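Local coordinates for condensin complex subunit 3 (Schizosaccharomyces pombe, PDB 5OQR), which serves as a regulatory subunit of condensin, the complex required to convert interphase chromatin into condensed, mitotic-like chromosomes, at residues A[168-172]-A[173-177]; A[326-329]-A[330-333]; A[356-359]-A[360-364]; A[477-480]-A[481-484]; A[677-680]-A[681-684]. One frame throughout, in Å; residues are numbered along the deposited sequence.

Contact 1. Residues A[168-172]-A[173-177]; sequences QNDPS and SEVRR
R176 folds back over the turn that precedes its own helix, and its side chain follows two backbone carbonyls out to the tip. CB starts beside S172 O, CG passes 3.4 Å from S172 O, and CD has moved on to D170 O at 3.5 Å. A bend at chi3 (-61°) then brings the guanidinium round. NH2 donates to D170 O at 2.5 Å, with the acceptor only 14° out of the guanidinium plane, while S172 O lies over one face. NE forms a salt bridge with D199. The D170 carboxylate closes the turn itself: OD1 accepts from S172 N at 2.5 Å, and OD2 is paired with R138 of helix 135-145. The D170 and V175 side chains cross at about a right angle, OD2 nearest CG1. V175 CG2 also meets S172 OG, 3.4 Å away. S172 takes the N-cap position, and the straight bond from R176 N to S172 O (3.2 Å) belongs to the first turn of helix 173-182. This is a tight helix-to-helix turn, closed by an Asx turn, inside HEAT repeat 4.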
loop_
_atom_site.group_PDB
_atom_site.type_symbol
_atom_site.label_atom_id
_atom_site.label_comp_id
_atom_site.label_asym_id
_atom_site.label_seq_id
_atom_site.Cartn_x
_atom_site.Cartn_y
_atom_site.Cartn_z
ATOM N N GLN A 168 7.441 -14.904 -8.949
ATOM C CA GLN A 168 7.383 -14.550 -7.539
ATOM C C GLN A 168 8.678 -13.944 -7.020
ATOM O O GLN A 168 8.637 -13.109 -6.108
ATOM C CB GLN A 168 7.027 -15.800 -6.733
ATOM C CG GLN A 168 6.892 -15.600 -5.236
ATOM C CD GLN A 168 6.502 -16.878 -4.500
ATOM O OE1 GLN A 168 6.607 -16.943 -3.278
ATOM N NE2 GLN A 168 6.052 -17.896 -5.232
ATOM N N ASN A 169 9.827 -14.333 -7.579
ATOM C CA ASN A 169 11.118 -13.918 -7.048
ATOM C C ASN A 169 12.048 -13.275 -8.067
ATOM O O ASN A 169 13.101 -12.769 -7.666
ATOM C CB ASN A 169 11.845 -15.118 -6.422
ATOM C CG ASN A 169 11.125 -15.665 -5.208
ATOM O OD1 ASN A 169 10.319 -16.588 -5.312
ATOM N ND2 ASN A 169 11.408 -15.090 -4.045
ATOM N N ASP A 170 11.709 -13.274 -9.351
ATOM C CA ASP A 170 12.610 -12.709 -10.345
ATOM C C ASP A 170 12.834 -11.226 -10.055
ATOM O O ASP A 170 11.861 -10.489 -9.846
ATOM C CB ASP A 170 12.045 -12.884 -11.752
ATOM C CG ASP A 170 13.016 -12.434 -12.824
ATOM O OD1 ASP A 170 13.245 -11.213 -12.952
ATOM O OD2 ASP A 170 13.551 -13.304 -13.543
ATOM N N PRO A 171 14.083 -10.748 -10.040
ATOM C CA PRO A 171 14.321 -9.327 -9.733
ATOM C C PRO A 171 13.970 -8.377 -10.864
ATOM O O PRO A 171 13.943 -7.162 -10.634
ATOM C CB PRO A 171 15.824 -9.284 -9.428
ATOM C CG PRO A 171 16.389 -10.414 -10.207
ATOM C CD PRO A 171 15.343 -11.493 -10.200
ATOM N N SER A 172 13.711 -8.876 -12.068
ATOM C CA SER A 172 13.396 -8.032 -13.213
ATOM C C SER A 172 11.886 -7.965 -13.405
ATOM O O SER A 172 11.210 -9.000 -13.422
ATOM C CB SER A 172 14.067 -8.563 -14.479
ATOM O OG SER A 172 13.668 -7.817 -15.615
ATOM N N SER A 173 11.364 -6.747 -13.553
ATOM C CA SER A 173 9.926 -6.573 -13.715
ATOM C C SER A 173 9.454 -7.090 -15.068
ATOM O O SER A 173 8.413 -7.754 -15.155
ATOM C CB SER A 173 9.556 -5.099 -13.546
ATOM O OG SER A 173 10.299 -4.280 -14.429
ATOM N N GLU A 174 10.201 -6.799 -16.135
ATOM C CA GLU A 174 9.803 -7.258 -17.461
ATOM C C GLU A 174 9.706 -8.777 -17.508
ATOM O O GLU A 174 8.830 -9.327 -18.185
ATOM C CB GLU A 174 10.793 -6.757 -18.511
ATOM C CG GLU A 174 10.779 -5.253 -18.706
ATOM C CD GLU A 174 11.725 -4.802 -19.800
ATOM O OE1 GLU A 174 12.497 -5.644 -20.304
ATOM O OE2 GLU A 174 11.695 -3.606 -20.158
ATOM N N VAL A 175 10.597 -9.471 -16.803
ATOM C CA VAL A 175 10.541 -10.928 -16.774
ATOM C C VAL A 175 9.272 -11.387 -16.071
ATOM O O VAL A 175 8.501 -12.189 -16.609
ATOM C CB VAL A 175 11.799 -11.507 -16.101
ATOM C CG1 VAL A 175 11.792 -13.028 -16.183
ATOM C CG2 VAL A 175 13.059 -10.951 -16.748
ATOM N N ARG A 176 9.032 -10.878 -14.861
ATOM C CA ARG A 176 7.816 -11.223 -14.133
ATOM C C ARG A 176 6.581 -11.011 -15.000
ATOM O O ARG A 176 5.686 -11.861 -15.047
ATOM C CB ARG A 176 7.718 -10.393 -12.853
ATOM C CG ARG A 176 8.751 -10.751 -11.803
ATOM C CD ARG A 176 8.383 -10.181 -10.441
ATOM N NE ARG A 176 8.297 -8.723 -10.447
ATOM C CZ ARG A 176 9.348 -7.909 -10.436
ATOM N NH1 ARG A 176 9.172 -6.596 -10.438
ATOM N NH2 ARG A 176 10.576 -8.406 -10.439
ATOM N N ARG A 177 6.518 -9.876 -15.700
ATOM C CA ARG A 177 5.357 -9.594 -16.537
ATOM C C ARG A 177 5.197 -10.641 -17.631
ATOM O O ARG A 177 4.077 -11.063 -17.938
ATOM C CB ARG A 177 5.471 -8.197 -17.146
ATOM C CG ARG A 177 4.330 -7.865 -18.093
ATOM C CD ARG A 177 4.116 -6.370 -18.252
ATOM N NE ARG A 177 5.103 -5.747 -19.133
ATOM C CZ ARG A 177 6.138 -5.013 -18.736
ATOM N NH1 ARG A 177 6.360 -4.781 -17.448
ATOM N NH2 ARG A 177 6.963 -4.497 -19.639
#

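Contact 2. Residues A[326-329]-A[330-333]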
loop_
_atom_site.group_PDB
_atom_site.type_symbol
_atom_site.label_atom_id
_atom_site.label_comp_id
_atom_site.label_asym_id
_atom_site.label_seq_id
_atom_site.Cartn_x
_atom_site.Cartn_y
_atom_site.Cartn_z
ATOM N N TYR A 326 -24.575 17.049 -7.413
ATOM C CA TYR A 326 -25.636 16.704 -8.357
ATOM C C TYR A 326 -26.974 16.948 -7.664
ATOM O O TYR A 326 -27.658 16.030 -7.203
ATOM C CB TYR A 326 -25.498 15.262 -8.824
ATOM C CG TYR A 326 -24.222 14.960 -9.581
ATOM C CD1 TYR A 326 -23.547 15.953 -10.278
ATOM C CD2 TYR A 326 -23.697 13.676 -9.603
ATOM C CE1 TYR A 326 -22.386 15.674 -10.973
ATOM C CE2 TYR A 326 -22.540 13.387 -10.293
ATOM C CZ TYR A 326 -21.888 14.389 -10.978
ATOM O OH TYR A 326 -20.732 14.102 -11.665
ATOM N N THR A 327 -27.354 18.224 -7.602
ATOM C CA THR A 327 -28.507 18.625 -6.802
ATOM C C THR A 327 -29.788 17.981 -7.315
ATOM O O THR A 327 -30.562 17.409 -6.540
ATOM C CB THR A 327 -28.639 20.148 -6.801
ATOM O OG1 THR A 327 -28.956 20.604 -8.121
ATOM C CG2 THR A 327 -27.343 20.802 -6.333
ATOM N N ASP A 328 -30.038 18.073 -8.623
ATOM C CA ASP A 328 -31.249 17.482 -9.181
ATOM C C ASP A 328 -31.312 15.985 -8.915
ATOM O O ASP A 328 -32.405 15.428 -8.755
ATOM C CB ASP A 328 -31.323 17.758 -10.681
ATOM C CG ASP A 328 -31.562 19.222 -10.990
ATOM O OD1 ASP A 328 -32.254 19.892 -10.196
ATOM O OD2 ASP A 328 -31.056 19.703 -12.025
ATOM N N LEU A 329 -30.160 15.316 -8.867
ATOM C CA LEU A 329 -30.148 13.893 -8.555
ATOM C C LEU A 329 -30.513 13.640 -7.100
ATOM O O LEU A 329 -31.092 12.596 -6.780
ATOM C CB LEU A 329 -28.775 13.295 -8.869
ATOM C CG LEU A 329 -28.445 13.002 -10.336
ATOM C CD1 LEU A 329 -29.336 11.897 -10.885
ATOM C CD2 LEU A 329 -28.552 14.250 -11.200
ATOM N N LEU A 330 -30.185 14.575 -6.205
ATOM C CA LEU A 330 -30.527 14.415 -4.798
ATOM C C LEU A 330 -32.026 14.489 -4.551
ATOM O O LEU A 330 -32.497 13.971 -3.534
ATOM C CB LEU A 330 -29.823 15.479 -3.956
ATOM C CG LEU A 330 -28.379 15.204 -3.544
ATOM C CD1 LEU A 330 -27.819 16.409 -2.813
ATOM C CD2 LEU A 330 -28.278 13.965 -2.670
ATOM N N ASP A 331 -32.783 15.126 -5.446
ATOM C CA ASP A 331 -34.229 15.189 -5.279
ATOM C C ASP A 331 -34.860 13.804 -5.259
ATOM O O ASP A 331 -36.015 13.669 -4.845
ATOM C CB ASP A 331 -34.853 16.028 -6.396
ATOM C CG ASP A 331 -34.632 17.520 -6.202
ATOM O OD1 ASP A 331 -34.549 17.966 -5.039
ATOM O OD2 ASP A 331 -34.548 18.248 -7.215
ATOM N N LYS A 332 -34.130 12.775 -5.693
ATOM C CA LYS A 332 -34.644 11.415 -5.639
ATOM C C LYS A 332 -34.517 10.801 -4.253
ATOM O O LYS A 332 -35.171 9.791 -3.975
ATOM C CB LYS A 332 -33.914 10.543 -6.658
ATOM C CG LYS A 332 -33.984 11.085 -8.069
ATOM C CD LYS A 332 -33.314 10.157 -9.059
ATOM C CE LYS A 332 -33.294 10.767 -10.444
ATOM N NZ LYS A 332 -32.949 9.769 -11.489
ATOM N N MET A 333 -33.698 11.380 -3.386
ATOM C CA MET A 333 -33.601 10.900 -2.021
ATOM C C MET A 333 -34.756 11.454 -1.189
ATOM O O MET A 333 -35.233 12.563 -1.438
ATOM C CB MET A 333 -32.271 11.314 -1.402
ATOM C CG MET A 333 -31.056 10.653 -2.032
ATOM S SD MET A 333 -30.974 8.875 -1.749
ATOM C CE MET A 333 -31.739 8.235 -3.234
#
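L330 N is shared by two carbonyls: it donates to Y326 O at 3.1 Å, in the carbonyl plane, and more weakly to T327 O at 2.9 Å. T327 O has a second claimant in D331 N, again weakly, and D331 N makes another weak bond, to D328 O at 3.3 Å. The bonding thus slips between four-residue and three-residue spacing. K332 N follows with a straighter N-H pointing at L329 O (3.2 Å, 161°), although it comes from above the carbonyl plane. M333 N then donates to L330 O at 2.9 Å, closing the final turn. L329 and K332 run side by side in the same direction, L329 CD1 lying 4.1 Å from K332 CE. The extended lysine goes on past the leucine to E297, with which NZ forms a salt bridge, and to L296 O. D328 and D331 also lie side by side, pointing the same way, with D328 OD1 4.1 Å from D331 OD2: two exposed like charges that would probably repel mildly. L329, L330 and M333 face helix 308-324. A weakly bonded helical turn running into a type I beta turn, L330 to M333, connects helices 308-324 and 336-348.

Contact 3. Residues A[356-359]-A[360-364]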
loop_
_atom_site.group_PDB
_atom_site.type_symbol
_atom_site.label_atom_id
_atom_site.label_comp_id
_atom_site.label_asym_id
_atom_site.label_seq_id
_atom_site.Cartn_x
_atom_site.Cartn_y
_atom_site.Cartn_z
ATOM N N TYR A 356 -32.236 -10.020 11.576
ATOM C CA TYR A 356 -31.650 -9.069 12.512
ATOM C C TYR A 356 -30.375 -8.445 11.955
ATOM O O TYR A 356 -30.237 -7.218 11.927
ATOM C CB TYR A 356 -31.372 -9.765 13.845
ATOM C CG TYR A 356 -30.730 -8.876 14.881
ATOM C CD1 TYR A 356 -31.497 -8.024 15.662
ATOM C CD2 TYR A 356 -29.358 -8.894 15.085
ATOM C CE1 TYR A 356 -30.916 -7.211 16.613
ATOM C CE2 TYR A 356 -28.767 -8.085 16.033
ATOM C CZ TYR A 356 -29.550 -7.245 16.795
ATOM O OH TYR A 356 -28.964 -6.436 17.743
ATOM N N ASP A 357 -29.431 -9.274 11.506
ATOM C CA ASP A 357 -28.149 -8.752 11.044
ATOM C C ASP A 357 -28.324 -7.831 9.844
ATOM O O ASP A 357 -27.644 -6.804 9.738
ATOM C CB ASP A 357 -27.207 -9.904 10.698
ATOM C CG ASP A 357 -26.720 -10.651 11.927
ATOM O OD1 ASP A 357 -26.721 -10.059 13.026
ATOM O OD2 ASP A 357 -26.331 -11.830 11.793
ATOM N N GLU A 358 -29.228 -8.177 8.928
ATOM C CA GLU A 358 -29.428 -7.339 7.751
ATOM C C GLU A 358 -30.072 -6.010 8.123
ATOM O O GLU A 358 -29.706 -4.964 7.574
ATOM C CB GLU A 358 -30.285 -8.071 6.721
ATOM C CG GLU A 358 -30.034 -7.609 5.294
ATOM C CD GLU A 358 -31.184 -7.918 4.358
ATOM O OE1 GLU A 358 -32.313 -8.139 4.843
ATOM O OE2 GLU A 358 -30.956 -7.936 3.130
ATOM N N SER A 359 -31.032 -6.027 9.051
ATOM C CA SER A 359 -31.722 -4.796 9.420
ATOM C C SER A 359 -30.784 -3.823 10.119
ATOM O O SER A 359 -30.895 -2.607 9.933
ATOM C CB SER A 359 -32.926 -5.114 10.309
ATOM O OG SER A 359 -34.000 -5.624 9.542
ATOM N N CYS A 360 -29.862 -4.333 10.936
ATOM C CA CYS A 360 -28.850 -3.467 11.530
ATOM C C CYS A 360 -28.052 -2.746 10.452
ATOM O O CYS A 360 -27.787 -1.544 10.562
ATOM C CB CYS A 360 -27.918 -4.282 12.424
ATOM S SG CYS A 360 -28.675 -4.868 13.943
ATOM N N PHE A 361 -27.671 -3.464 9.395
ATOM C CA PHE A 361 -26.942 -2.845 8.297
ATOM C C PHE A 361 -27.810 -1.837 7.557
ATOM O O PHE A 361 -27.338 -0.753 7.196
ATOM C CB PHE A 361 -26.434 -3.926 7.344
ATOM C CG PHE A 361 -25.522 -3.412 6.272
ATOM C CD1 PHE A 361 -24.221 -3.044 6.569
ATOM C CD2 PHE A 361 -25.959 -3.305 4.964
ATOM C CE1 PHE A 361 -23.379 -2.572 5.586
ATOM C CE2 PHE A 361 -25.119 -2.835 3.976
ATOM C CZ PHE A 361 -23.828 -2.468 4.287
ATOM N N ILE A 362 -29.081 -2.174 7.326
ATOM C CA ILE A 362 -29.985 -1.261 6.629
ATOM C C ILE A 362 -30.179 0.014 7.439
ATOM O O ILE A 362 -30.081 1.127 6.910
ATOM C CB ILE A 362 -31.329 -1.959 6.346
ATOM C CG1 ILE A 362 -31.121 -3.129 5.385
ATOM C CG2 ILE A 362 -32.341 -0.977 5.763
ATOM C CD1 ILE A 362 -32.297 -4.073 5.301
ATOM N N ILE A 363 -30.472 -0.129 8.732
ATOM C CA ILE A 363 -30.645 1.041 9.590
ATOM C C ILE A 363 -29.378 1.884 9.591
ATOM O O ILE A 363 -29.434 3.118 9.559
ATOM C CB ILE A 363 -31.040 0.598 11.013
ATOM C CG1 ILE A 363 -32.437 -0.025 10.996
ATOM C CG2 ILE A 363 -30.998 1.778 11.987
ATOM C CD1 ILE A 363 -32.794 -0.778 12.259
ATOM N N GLU A 364 -28.217 1.229 9.629
ATOM C CA GLU A 364 -26.946 1.942 9.557
ATOM C C GLU A 364 -26.892 2.845 8.329
ATOM O O GLU A 364 -26.531 4.022 8.422
ATOM C CB GLU A 364 -25.802 0.932 9.539
ATOM C CG GLU A 364 -24.422 1.538 9.622
ATOM C CD GLU A 364 -23.341 0.478 9.720
ATOM O OE1 GLU A 364 -22.256 0.668 9.130
ATOM O OE2 GLU A 364 -23.586 -0.553 10.380
#
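C360 SG sits over one face of the Y356 ring, 4.0 Å from its centroid and 19° off the normal, displaced toward the rim where CE2 and CZ lie. With chi1 of 179°, CG of Y356 is trans to the backbone N, and the ring swings forward along the helix to receive the sulfur one turn on. The backbone keeps the two in step: C360 N donates to Y356 O at 3.1 Å. Two residues further on, the extended E358 side chain and I362 cross obliquely, OE1 standing 4.1 Å from the CD1 methyl; I362 N donates to E358 O at 2.9 Å, in the carbonyl plane. Further out, E358 OE2 accepts from A308 N at the start of helix 308-324, which fixes the outer end of the glutamate. S359 OG is within bonding reach of S355 O and of Q346 OE1 on helix 336-348, its one proton leaving the choice unsettled, while I363 N donates to S359 O at 2.8 Å. F361 and I362 pack against helix 308-324. The polarisable thiol over the ring makes a sulfur-aromatic contact held mainly by dispersion, whereas the glutamate and serine supply directional bonds to neighbouring helices.

Contact 4. Residues A[477-480]-A[481-484]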
loop_
_atom_site.group_PDB
_atom_site.type_symbol
_atom_site.label_atom_id
_atom_site.label_comp_id
_atom_site.label_asym_id
_atom_site.label_seq_id
_atom_site.Cartn_x
_atom_site.Cartn_y
_atom_site.Cartn_z
ATOM N N LEU A 477 -18.272 24.185 28.781
ATOM C CA LEU A 477 -19.044 25.361 29.150
ATOM C C LEU A 477 -20.526 25.015 29.241
ATOM O O LEU A 477 -21.078 24.362 28.351
ATOM C CB LEU A 477 -18.818 26.473 28.128
ATOM C CG LEU A 477 -19.523 27.798 28.414
ATOM C CD1 LEU A 477 -19.013 28.419 29.707
ATOM C CD2 LEU A 477 -19.341 28.752 27.246
ATOM N N ASN A 478 -21.163 25.450 30.326
ATOM C CA ASN A 478 -22.607 25.362 30.537
ATOM C C ASN A 478 -23.091 23.953 30.852
ATOM O O ASN A 478 -24.307 23.729 30.908
ATOM C CB ASN A 478 -23.393 25.890 29.331
ATOM C CG ASN A 478 -23.107 27.349 29.039
ATOM O OD1 ASN A 478 -22.784 27.717 27.909
ATOM N ND2 ASN A 478 -23.224 28.190 30.059
ATOM N N GLU A 479 -22.188 22.993 31.064
ATOM C CA GLU A 479 -22.592 21.618 31.342
ATOM C C GLU A 479 -21.871 21.044 32.555
ATOM O O GLU A 479 -21.756 19.820 32.678
ATOM C CB GLU A 479 -22.357 20.731 30.120
ATOM C CG GLU A 479 -23.293 21.031 28.962
ATOM C CD GLU A 479 -22.553 21.341 27.677
ATOM O OE1 GLU A 479 -23.058 22.159 26.880
ATOM O OE2 GLU A 479 -21.463 20.773 27.466
ATOM N N ASN A 480 -21.385 21.899 33.455
ATOM C CA ASN A 480 -20.788 21.411 34.692
ATOM C C ASN A 480 -21.736 20.457 35.407
ATOM O O ASN A 480 -21.337 19.372 35.840
ATOM C CB ASN A 480 -20.430 22.586 35.604
ATOM C CG ASN A 480 -19.619 23.652 34.897
ATOM O OD1 ASN A 480 -20.138 24.387 34.057
ATOM N ND2 ASN A 480 -18.341 23.748 35.238
ATOM N N LEU A 481 -23.007 20.843 35.522
ATOM C CA LEU A 481 -23.956 20.052 36.298
ATOM C C LEU A 481 -24.216 18.698 35.652
ATOM O O LEU A 481 -24.346 17.686 36.351
ATOM C CB LEU A 481 -25.261 20.828 36.466
ATOM C CG LEU A 481 -25.168 22.045 37.384
ATOM C CD1 LEU A 481 -26.469 22.818 37.367
ATOM C CD2 LEU A 481 -24.817 21.632 38.805
ATOM N N TYR A 482 -24.302 18.654 34.325
ATOM C CA TYR A 482 -24.474 17.372 33.657
ATOM C C TYR A 482 -23.264 16.474 33.885
ATOM O O TYR A 482 -23.413 15.271 34.116
ATOM C CB TYR A 482 -24.733 17.597 32.167
ATOM C CG TYR A 482 -26.050 18.291 31.899
ATOM C CD1 TYR A 482 -27.223 17.844 32.491
ATOM C CD2 TYR A 482 -26.119 19.403 31.071
ATOM C CE1 TYR A 482 -28.430 18.473 32.258
ATOM C CE2 TYR A 482 -27.322 20.042 30.833
ATOM C CZ TYR A 482 -28.474 19.573 31.429
ATOM O OH TYR A 482 -29.674 20.204 31.196
ATOM N N MET A 483 -22.061 17.048 33.869
ATOM C CA MET A 483 -20.860 16.254 34.107
ATOM C C MET A 483 -20.819 15.721 35.530
ATOM O O MET A 483 -20.655 14.516 35.746
ATOM C CB MET A 483 -19.617 17.092 33.831
ATOM C CG MET A 483 -19.455 17.437 32.387
ATOM S SD MET A 483 -18.280 18.761 32.120
ATOM C CE MET A 483 -18.395 18.837 30.350
ATOM N N VAL A 484 -20.940 16.610 36.517
ATOM C CA VAL A 484 -20.893 16.171 37.909
ATOM C C VAL A 484 -21.933 15.091 38.145
ATOM O O VAL A 484 -21.720 14.172 38.944
ATOM C CB VAL A 484 -21.089 17.368 38.864
ATOM C CG1 VAL A 484 -20.951 16.919 40.308
ATOM C CG2 VAL A 484 -20.081 18.467 38.569
#
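E479 and Y482 meet at the start of helix 480-495, where HEAT repeat 7 (481-519) begins and E479 occupies the N-cap position. The chain enters through N478, whose positive phi (74°) turns it before the helix begins. In E479, chi1 of -69° sets CG opposite the carbonyl carbon and so at the Y482 ring edge, where CG lies in the ring plane 3.9 Å from CD2; the bend at chi2 then turns the carboxylate, whose plane is 28° from that of the ring. Y482 has the same first torsion, which directs its ring to pack on C420 of helix 416-434, a residue that E479 also touches; Y482 CB lies beside E479 O. M483 has a quite different shape: extended beyond CG, it runs past the same carbonyl, with CG 3.3 Å and SD 3.7 Å from E479 O, and reaches S476 and L516. E479 O itself accepts from M483 N at 3.0 Å. The flanking positions are more open. N480 and L481 have side chains on the outer surface, and V484 CG2, anti to its own carbonyl carbon, lies beside N480 O in the preceding turn. There N480 O receives V484 N at 2.9 Å, with an N-H...O angle of 178°.

Contact 5. Residues A[677-680]-A[681-684]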
loop_
_atom_site.group_PDB
_atom_site.type_symbol
_atom_site.label_atom_id
_atom_site.label_comp_id
_atom_site.label_asym_id
_atom_site.label_seq_id
_atom_site.Cartn_x
_atom_site.Cartn_y
_atom_site.Cartn_z
ATOM N N GLN A 677 20.720 4.141 4.171
ATOM C CA GLN A 677 20.258 4.951 3.052
ATOM C C GLN A 677 18.885 5.547 3.329
ATOM O O GLN A 677 18.595 6.665 2.890
ATOM C CB GLN A 677 20.235 4.112 1.775
ATOM C CG GLN A 677 19.910 4.902 0.520
ATOM C CD GLN A 677 20.839 6.083 0.322
ATOM O OE1 GLN A 677 22.036 5.917 0.091
ATOM N NE2 GLN A 677 20.291 7.288 0.423
ATOM N N GLN A 678 18.029 4.822 4.052
ATOM C CA GLN A 678 16.746 5.382 4.461
ATOM C C GLN A 678 16.946 6.602 5.349
ATOM O O GLN A 678 16.412 7.682 5.073
ATOM C CB GLN A 678 15.919 4.321 5.187
ATOM C CG GLN A 678 14.969 3.546 4.294
ATOM C CD GLN A 678 13.627 4.235 4.140
ATOM O OE1 GLN A 678 13.534 5.319 3.565
ATOM N NE2 GLN A 678 12.578 3.608 4.663
ATOM N N MET A 679 17.718 6.446 6.426
ATOM C CA MET A 679 17.994 7.576 7.305
ATOM C C MET A 679 18.630 8.732 6.547
ATOM O O MET A 679 18.396 9.898 6.883
ATOM C CB MET A 679 18.910 7.144 8.447
ATOM C CG MET A 679 18.428 5.963 9.266
ATOM S SD MET A 679 19.308 5.907 10.839
ATOM C CE MET A 679 19.059 4.214 11.339
ATOM N N LEU A 680 19.445 8.437 5.531
ATOM C CA LEU A 680 20.073 9.502 4.756
ATOM C C LEU A 680 19.054 10.239 3.900
ATOM O O LEU A 680 19.138 11.462 3.742
ATOM C CB LEU A 680 21.188 8.926 3.883
ATOM C CG LEU A 680 22.496 8.589 4.598
ATOM C CD1 LEU A 680 23.412 7.809 3.678
ATOM C CD2 LEU A 680 23.186 9.853 5.084
ATOM N N ASP A 681 18.089 9.517 3.333
ATOM C CA ASP A 681 17.030 10.174 2.576
ATOM C C ASP A 681 16.196 11.075 3.477
ATOM O O ASP A 681 15.835 12.192 3.088
ATOM C CB ASP A 681 16.151 9.129 1.896
ATOM C CG ASP A 681 16.906 8.319 0.865
ATOM O OD1 ASP A 681 16.256 7.658 0.028
ATOM O OD2 ASP A 681 18.153 8.352 0.887
ATOM N N TRP A 682 15.886 10.609 4.688
ATOM C CA TRP A 682 15.119 11.422 5.626
ATOM C C TRP A 682 15.813 12.740 5.930
ATOM O O TRP A 682 15.145 13.751 6.172
ATOM C CB TRP A 682 14.891 10.651 6.925
ATOM C CG TRP A 682 14.004 9.455 6.786
ATOM C CD1 TRP A 682 13.132 9.192 5.775
ATOM C CD2 TRP A 682 13.906 8.354 7.696
ATOM N NE1 TRP A 682 12.496 7.998 5.997
ATOM C CE2 TRP A 682 12.955 7.463 7.171
ATOM C CE3 TRP A 682 14.533 8.037 8.904
ATOM C CZ2 TRP A 682 12.614 6.276 7.811
ATOM C CZ3 TRP A 682 14.193 6.862 9.536
ATOM C CH2 TRP A 682 13.244 5.993 8.990
ATOM N N THR A 683 17.141 12.750 5.934
ATOM C CA THR A 683 17.909 13.935 6.290
ATOM C C THR A 683 18.321 14.763 5.080
ATOM O O THR A 683 18.953 15.807 5.251
ATOM C CB THR A 683 19.145 13.517 7.089
ATOM O OG1 THR A 683 19.805 12.440 6.421
ATOM C CG2 THR A 683 18.757 13.045 8.465
ATOM N N ASP A 684 17.964 14.338 3.871
ATOM C CA ASP A 684 18.334 15.052 2.657
ATOM C C ASP A 684 17.463 16.295 2.503
ATOM O O ASP A 684 16.234 16.195 2.434
ATOM C CB ASP A 684 18.185 14.132 1.448
ATOM C CG ASP A 684 18.698 14.754 0.166
ATOM O OD1 ASP A 684 18.800 15.997 0.090
ATOM O OD2 ASP A 684 18.994 13.994 -0.778
#
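The W682 indole lies across the carbonyl of Q678, whose O stands 3.4 Å above the ring plane, displaced toward the rim, while W682 N donates to the same oxygen at 3.0 Å. The Q678 amide is tilted 56° to the indole, with OE1 3.8 Å from NE1. M679 touches the ring's far corner, CG to CZ3 4.3 Å, and sends its sulfur chain into helices 601-613 and 639-661; the indole stacks on F631. This is the last turn of helix 669-682, within the C-terminal domain family of nuclear condensing complex subunits, where side chains of the helix end meet four other helices. On another side, the bent Q677 chain turns its amide toward the D681 carboxylate, the two planes 53° apart. NE2 is modelled as donating to OD2, but at a spacing too short to be trusted in detail. At the end of the helix, T683 OG1 sits between M679 O and L680 O, 2.9 Å from each; its one proton could go to either. Its chi1 of 48° places OG1 between the backbone N and the carbonyl carbon, facing both oxygens, and T683 N gives a further bond to M679 O. H707 NE2 is hydrogen-bonded to T683 OG1 and L680 O alike.

How the contacts relate
The five contacts follow one another along a mostly helical solenoid and none touches another. Contacts 2 and 3 are the closest pair, centres 25 Å apart and nearest atoms about 12 Å; both pack on helix 308-324, and contact 2 leads into helix 336-348, on which contact 3 packs. Contacts 1 and 4 are the most widely separated, with centres 64 Å apart on opposite sides of the chain's centre. Contact 5, last in sequence, comes within 28 Å of contact 1 between centres (about 17 Å between nearest atoms), closer than it comes to contact 4 at 50 Å, because the chain bends back on itself. Contact 1 alone lies against the other protein chain.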